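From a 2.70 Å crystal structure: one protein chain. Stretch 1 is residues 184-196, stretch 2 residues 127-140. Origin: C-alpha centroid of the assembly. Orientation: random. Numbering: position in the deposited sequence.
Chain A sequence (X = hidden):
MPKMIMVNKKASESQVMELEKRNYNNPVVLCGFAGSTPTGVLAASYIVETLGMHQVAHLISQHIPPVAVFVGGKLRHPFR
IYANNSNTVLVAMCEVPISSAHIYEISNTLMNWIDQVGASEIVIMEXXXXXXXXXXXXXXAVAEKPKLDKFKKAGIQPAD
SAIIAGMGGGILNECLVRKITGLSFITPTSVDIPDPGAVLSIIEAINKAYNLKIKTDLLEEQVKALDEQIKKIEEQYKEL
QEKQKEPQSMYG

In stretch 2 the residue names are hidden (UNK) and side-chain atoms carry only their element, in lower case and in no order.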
# COMPACT_ATOMS: atom_id res chain seq x y z
N SER A 184 -15.84 35.52 6.86
CA SER A 184 -14.76 36.41 6.55
C SER A 184 -15.17 37.87 6.85
O SER A 184 -16.32 38.23 6.66
CB SER A 184 -14.38 36.22 5.09
OG SER A 184 -13.71 37.39 4.67
N PHE A 185 -14.25 38.70 7.35
CA PHE A 185 -14.48 40.13 7.39
C PHE A 185 -13.53 40.80 6.38
O PHE A 185 -12.35 40.43 6.26
CB PHE A 185 -14.19 40.68 8.79
CG PHE A 185 -15.15 40.21 9.85
CD1 PHE A 185 -16.50 40.46 9.75
CD2 PHE A 185 -14.70 39.59 10.96
CE1 PHE A 185 -17.36 40.08 10.70
CE2 PHE A 185 -15.58 39.19 11.95
CZ PHE A 185 -16.91 39.43 11.80
N ILE A 186 -14.07 41.76 5.62
CA ILE A 186 -13.30 42.54 4.69
C ILE A 186 -13.45 44.04 4.95
O ILE A 186 -14.54 44.57 5.28
CB ILE A 186 -13.66 42.26 3.23
CG1 ILE A 186 -13.69 40.75 2.94
CG2 ILE A 186 -12.63 42.90 2.34
CD1 ILE A 186 -15.09 40.09 3.11
N THR A 187 -12.34 44.75 4.83
CA THR A 187 -12.37 46.17 5.10
C THR A 187 -11.63 46.91 3.99
O THR A 187 -10.63 46.45 3.55
CB THR A 187 -11.81 46.44 6.50
OG1 THR A 187 -12.31 47.69 6.95
CG2 THR A 187 -10.28 46.46 6.50
N PRO A 188 -12.15 48.03 3.50
CA PRO A 188 -11.40 48.75 2.48
C PRO A 188 -10.08 49.23 3.04
O PRO A 188 -10.01 49.72 4.15
CB PRO A 188 -12.28 49.95 2.15
CG PRO A 188 -13.54 49.79 2.92
CD PRO A 188 -13.30 48.81 3.99
N THR A 189 -9.02 49.10 2.26
CA THR A 189 -7.72 49.53 2.72
C THR A 189 -6.90 50.23 1.60
O THR A 189 -6.91 49.81 0.44
CB THR A 189 -6.99 48.34 3.50
OG1 THR A 189 -5.56 48.40 3.31
CG2 THR A 189 -7.51 47.01 3.11
N SER A 190 -6.22 51.32 1.94
CA SER A 190 -5.50 52.13 0.97
C SER A 190 -4.31 51.41 0.32
O SER A 190 -3.44 50.88 1.00
CB SER A 190 -4.95 53.37 1.69
OG SER A 190 -4.05 54.10 0.87
N VAL A 191 -4.22 51.43 -0.99
CA VAL A 191 -3.08 50.74 -1.62
C VAL A 191 -1.75 51.50 -1.51
O VAL A 191 -0.73 50.91 -1.19
CB VAL A 191 -3.37 50.32 -3.10
CG1 VAL A 191 -4.11 49.01 -3.12
CG2 VAL A 191 -4.16 51.40 -3.84
N ASP A 192 -1.71 52.79 -1.79
CA ASP A 192 -0.39 53.47 -1.77
C ASP A 192 0.15 53.64 -0.34
O ASP A 192 1.21 53.11 -0.03
CB ASP A 192 -0.42 54.83 -2.51
CG ASP A 192 -0.47 54.68 -4.07
OD1 ASP A 192 0.19 55.50 -4.79
OD2 ASP A 192 -1.17 53.74 -4.57
N ILE A 193 -0.58 54.33 0.53
CA ILE A 193 -0.07 54.70 1.85
C ILE A 193 -0.47 53.74 2.99
O ILE A 193 -1.52 53.07 2.89
CB ILE A 193 -0.47 56.15 2.20
CG1 ILE A 193 -1.99 56.33 2.32
CG2 ILE A 193 0.15 57.13 1.15
CD1 ILE A 193 -2.69 56.52 0.96
N PRO A 194 0.35 53.65 4.07
CA PRO A 194 0.07 52.67 5.15
C PRO A 194 -1.27 52.93 5.83
O PRO A 194 -1.64 54.08 6.00
CB PRO A 194 1.21 52.89 6.13
CG PRO A 194 2.27 53.63 5.35
CD PRO A 194 1.53 54.46 4.37
N ASP A 195 -1.99 51.89 6.22
CA ASP A 195 -3.40 52.04 6.61
C ASP A 195 -3.83 51.26 7.85
O ASP A 195 -4.60 50.32 7.76
CB ASP A 195 -4.30 51.68 5.44
CG ASP A 195 -5.70 52.23 5.61
OD1 ASP A 195 -5.93 52.94 6.63
OD2 ASP A 195 -6.58 51.95 4.75
N PRO A 196 -3.36 51.69 9.03
CA PRO A 196 -3.70 51.07 10.32
C PRO A 196 -5.17 51.03 10.69
O PRO A 196 -5.58 50.13 11.40
CB PRO A 196 -2.96 51.93 11.33
CG PRO A 196 -1.95 52.63 10.56
CD PRO A 196 -2.52 52.86 9.21
N UNK A 127 -8.47 42.69 3.68
CA UNK A 127 -8.73 44.01 3.11
C UNK A 127 -9.09 43.97 1.63
O UNK A 127 -8.77 42.99 0.94
N UNK A 128 -9.80 44.99 1.16
CA UNK A 128 -10.11 45.18 -0.27
C UNK A 128 -9.49 46.47 -0.69
O UNK A 128 -9.47 47.41 0.10
c UNK A 128 -11.63 45.21 -0.54
o UNK A 128 -12.31 46.12 0.32
N UNK A 129 -8.96 46.54 -1.91
CA UNK A 129 -8.16 47.75 -2.13
C UNK A 129 -8.98 49.00 -2.40
O UNK A 129 -10.00 48.94 -3.06
c UNK A 129 -8.62 45.49 -2.87
c UNK A 129 -7.27 47.38 -3.31
c UNK A 129 -7.25 45.88 -3.34
N UNK A 130 -8.54 50.11 -1.82
CA UNK A 130 -9.15 51.40 -2.00
C UNK A 130 -8.02 52.44 -2.18
O UNK A 130 -6.88 52.07 -2.50
c UNK A 130 -9.98 51.72 -0.79
N UNK A 131 -8.33 53.72 -2.02
CA UNK A 131 -7.28 54.74 -1.75
C UNK A 131 -7.88 55.89 -0.98
O UNK A 131 -8.66 56.66 -1.55
n UNK A 131 -8.65 54.56 -4.12
c UNK A 131 -7.55 55.29 -4.20
o UNK A 131 -7.27 55.98 -5.18
c UNK A 131 -6.61 55.22 -3.02
N UNK A 132 -7.54 55.98 0.32
CA UNK A 132 -8.25 56.87 1.27
C UNK A 132 -7.95 56.62 2.76
O UNK A 132 -6.78 56.52 3.13
N UNK A 133 -8.97 56.42 3.62
CA UNK A 133 -10.35 55.95 3.28
C UNK A 133 -11.37 56.82 3.99
O UNK A 133 -11.36 56.90 5.23
c UNK A 133 -9.01 53.75 1.80
c UNK A 133 -11.95 54.16 4.26
c UNK A 133 -10.30 53.50 2.55
c UNK A 133 -10.55 54.44 3.73
N UNK A 134 -12.27 57.49 3.22
CA UNK A 134 -13.13 58.53 3.90
C UNK A 134 -13.57 58.09 5.34
O UNK A 134 -14.34 57.15 5.49
c UNK A 134 -12.49 57.41 1.75
c UNK A 134 -13.72 58.33 1.47
c UNK A 134 -14.31 58.73 2.90
N UNK A 135 -13.05 58.78 6.37
CA UNK A 135 -12.91 58.26 7.77
C UNK A 135 -14.07 57.40 8.31
O UNK A 135 -13.91 56.67 9.30
o UNK A 135 -12.42 61.22 10.87
c UNK A 135 -12.03 58.94 10.13
c UNK A 135 -12.16 60.03 11.22
o UNK A 135 -12.01 59.69 12.42
c UNK A 135 -12.64 59.39 8.77
N UNK A 136 -15.24 57.54 7.68
CA UNK A 136 -16.31 56.54 7.78
C UNK A 136 -15.86 55.29 7.00
O UNK A 136 -16.05 55.23 5.78
c UNK A 136 -17.65 57.11 7.21
o UNK A 136 -17.01 58.03 9.96
c UNK A 136 -17.50 58.90 9.18
c UNK A 136 -18.21 58.45 7.85
o UNK A 136 -17.43 60.15 9.43
N UNK A 137 -15.22 54.34 7.69
CA UNK A 137 -14.77 53.12 7.04
C UNK A 137 -15.61 51.93 7.49
O UNK A 137 -15.60 51.58 8.66
c UNK A 137 -13.32 52.85 7.31
c UNK A 137 -12.94 51.37 7.17
n UNK A 137 -8.65 53.31 7.62
n UNK A 137 -10.64 52.18 7.39
c UNK A 137 -11.51 51.17 6.80
n UNK A 137 -8.82 51.61 6.08
c UNK A 137 -9.37 52.37 7.02
N UNK A 138 -16.32 51.29 6.55
CA UNK A 138 -17.18 50.14 6.84
C UNK A 138 -16.47 48.76 6.95
O UNK A 138 -15.38 48.53 6.42
c UNK A 138 -18.13 50.15 5.64
c UNK A 138 -17.27 50.66 4.51
c UNK A 138 -16.30 51.61 5.10
N UNK A 139 -17.10 47.83 7.65
CA UNK A 139 -16.67 46.45 7.58
C UNK A 139 -17.70 45.63 6.84
O UNK A 139 -18.88 45.76 7.06
c UNK A 139 -16.34 45.83 8.97
c UNK A 139 -15.90 44.39 8.80
c UNK A 139 -15.24 46.56 9.60
N UNK A 140 -17.23 44.74 5.97
CA UNK A 140 -18.13 43.80 5.34
C UNK A 140 -17.84 42.45 5.83
O UNK A 140 -16.79 42.21 6.41
c UNK A 140 -18.02 43.84 3.84
c UNK A 140 -17.38 47.33 2.62
c UNK A 140 -17.18 46.01 3.11
c UNK A 140 -18.24 45.17 3.30
c UNK A 140 -19.53 45.64 3.11
c UNK A 140 -18.67 47.81 2.38
c UNK A 140 -19.76 46.97 2.64

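Position 127 has no side-chain atoms. Its CA lies 3.2 Å from Thr 189 CG2, and an ideal CB would fall 2.1 Å from that same methyl, a clash; this is Gly 127. Position 128 carries one carbon and then one oxygen. Its backbone N donates to Thr 187 O (2.9 Å) and its O accepts from Thr 189 N (2.8 Å), the pattern of parallel strands; it is Ser 128.

At 129 three carbons close a ring onto the backbone N, which defines Pro 129; its CB packs 3.6 Å from Val 191 CG1. A single carbon at 130, 4.1 Å from Pro 188 CB, identifies Ala 130. Its N donates to Thr 189 O (2.8 Å), and its O accepts from Val 191 N (3.1 Å). Position 131 has two carbons, the second bearing one oxygen and one nitrogen, a terminal amide one carbon beyond CB; its CA lies 4.2 Å from Ser 190 CA, while the side chain comes no nearer than 4.6 Å to stretch 1: Asn 131. Position 132 is bare, with its O 3.9 Å from Ser 190 CB; it is Gly 132.

Four carbons at 133, forked at the first with one arm two carbons long, give Ile 133, preceded by a cis peptide bond. Its CD1 sits 3.7 Å from Ser 190 N and its CG1 4.1 Å from Pro 188 CB. At 134 a three-carbon ring on N marks Pro 134; an ideal CB on Gly 132 would fall 2.9 Å from Pro 134 CD, a clash. Positions 135 and 136 each have three carbons ending in two oxygens, Glu 135 and Glu 136. All three residues stand clear of stretch 1.

Position 137 extends three carbons, a nitrogen, and a carbon carrying two more nitrogens: a guanidinium, hence Arg 137. NH1 donates to Pro 188 O (3.0 Å) and Asp 195 OD2 (2.6 Å), while NH2 donates to Asp 195 OD1 (2.9 Å). Position 138 again closes three carbons onto N, Pro 138; its O accepts from Thr 187 OG1 (3.2 Å). One carbon bearing two others at 139 is Val 139, whose CG1 lies 4.1 Å from Phe 185 CB. Position 140 has one carbon and a six-carbon ring without oxygen, Phe 140. Its N donates to Ile 186 O (2.8 Å) and its O accepts from Ile 186 N (2.9 Å), an antiparallel pair.

Stretch 2 thus meets the strand 184-190 twice, parallel through 127-130 and antiparallel at Phe 140. Between these pairings in sequence, Arg 137 forms a salt bridge with Asp 195, whose OD2 also accepts from Ser 190 N (2.9 Å), tying the loop after the strand both to the strand's last residue and to Arg 137.

Stretch 2 127-140: GSPANGIPEERPVF
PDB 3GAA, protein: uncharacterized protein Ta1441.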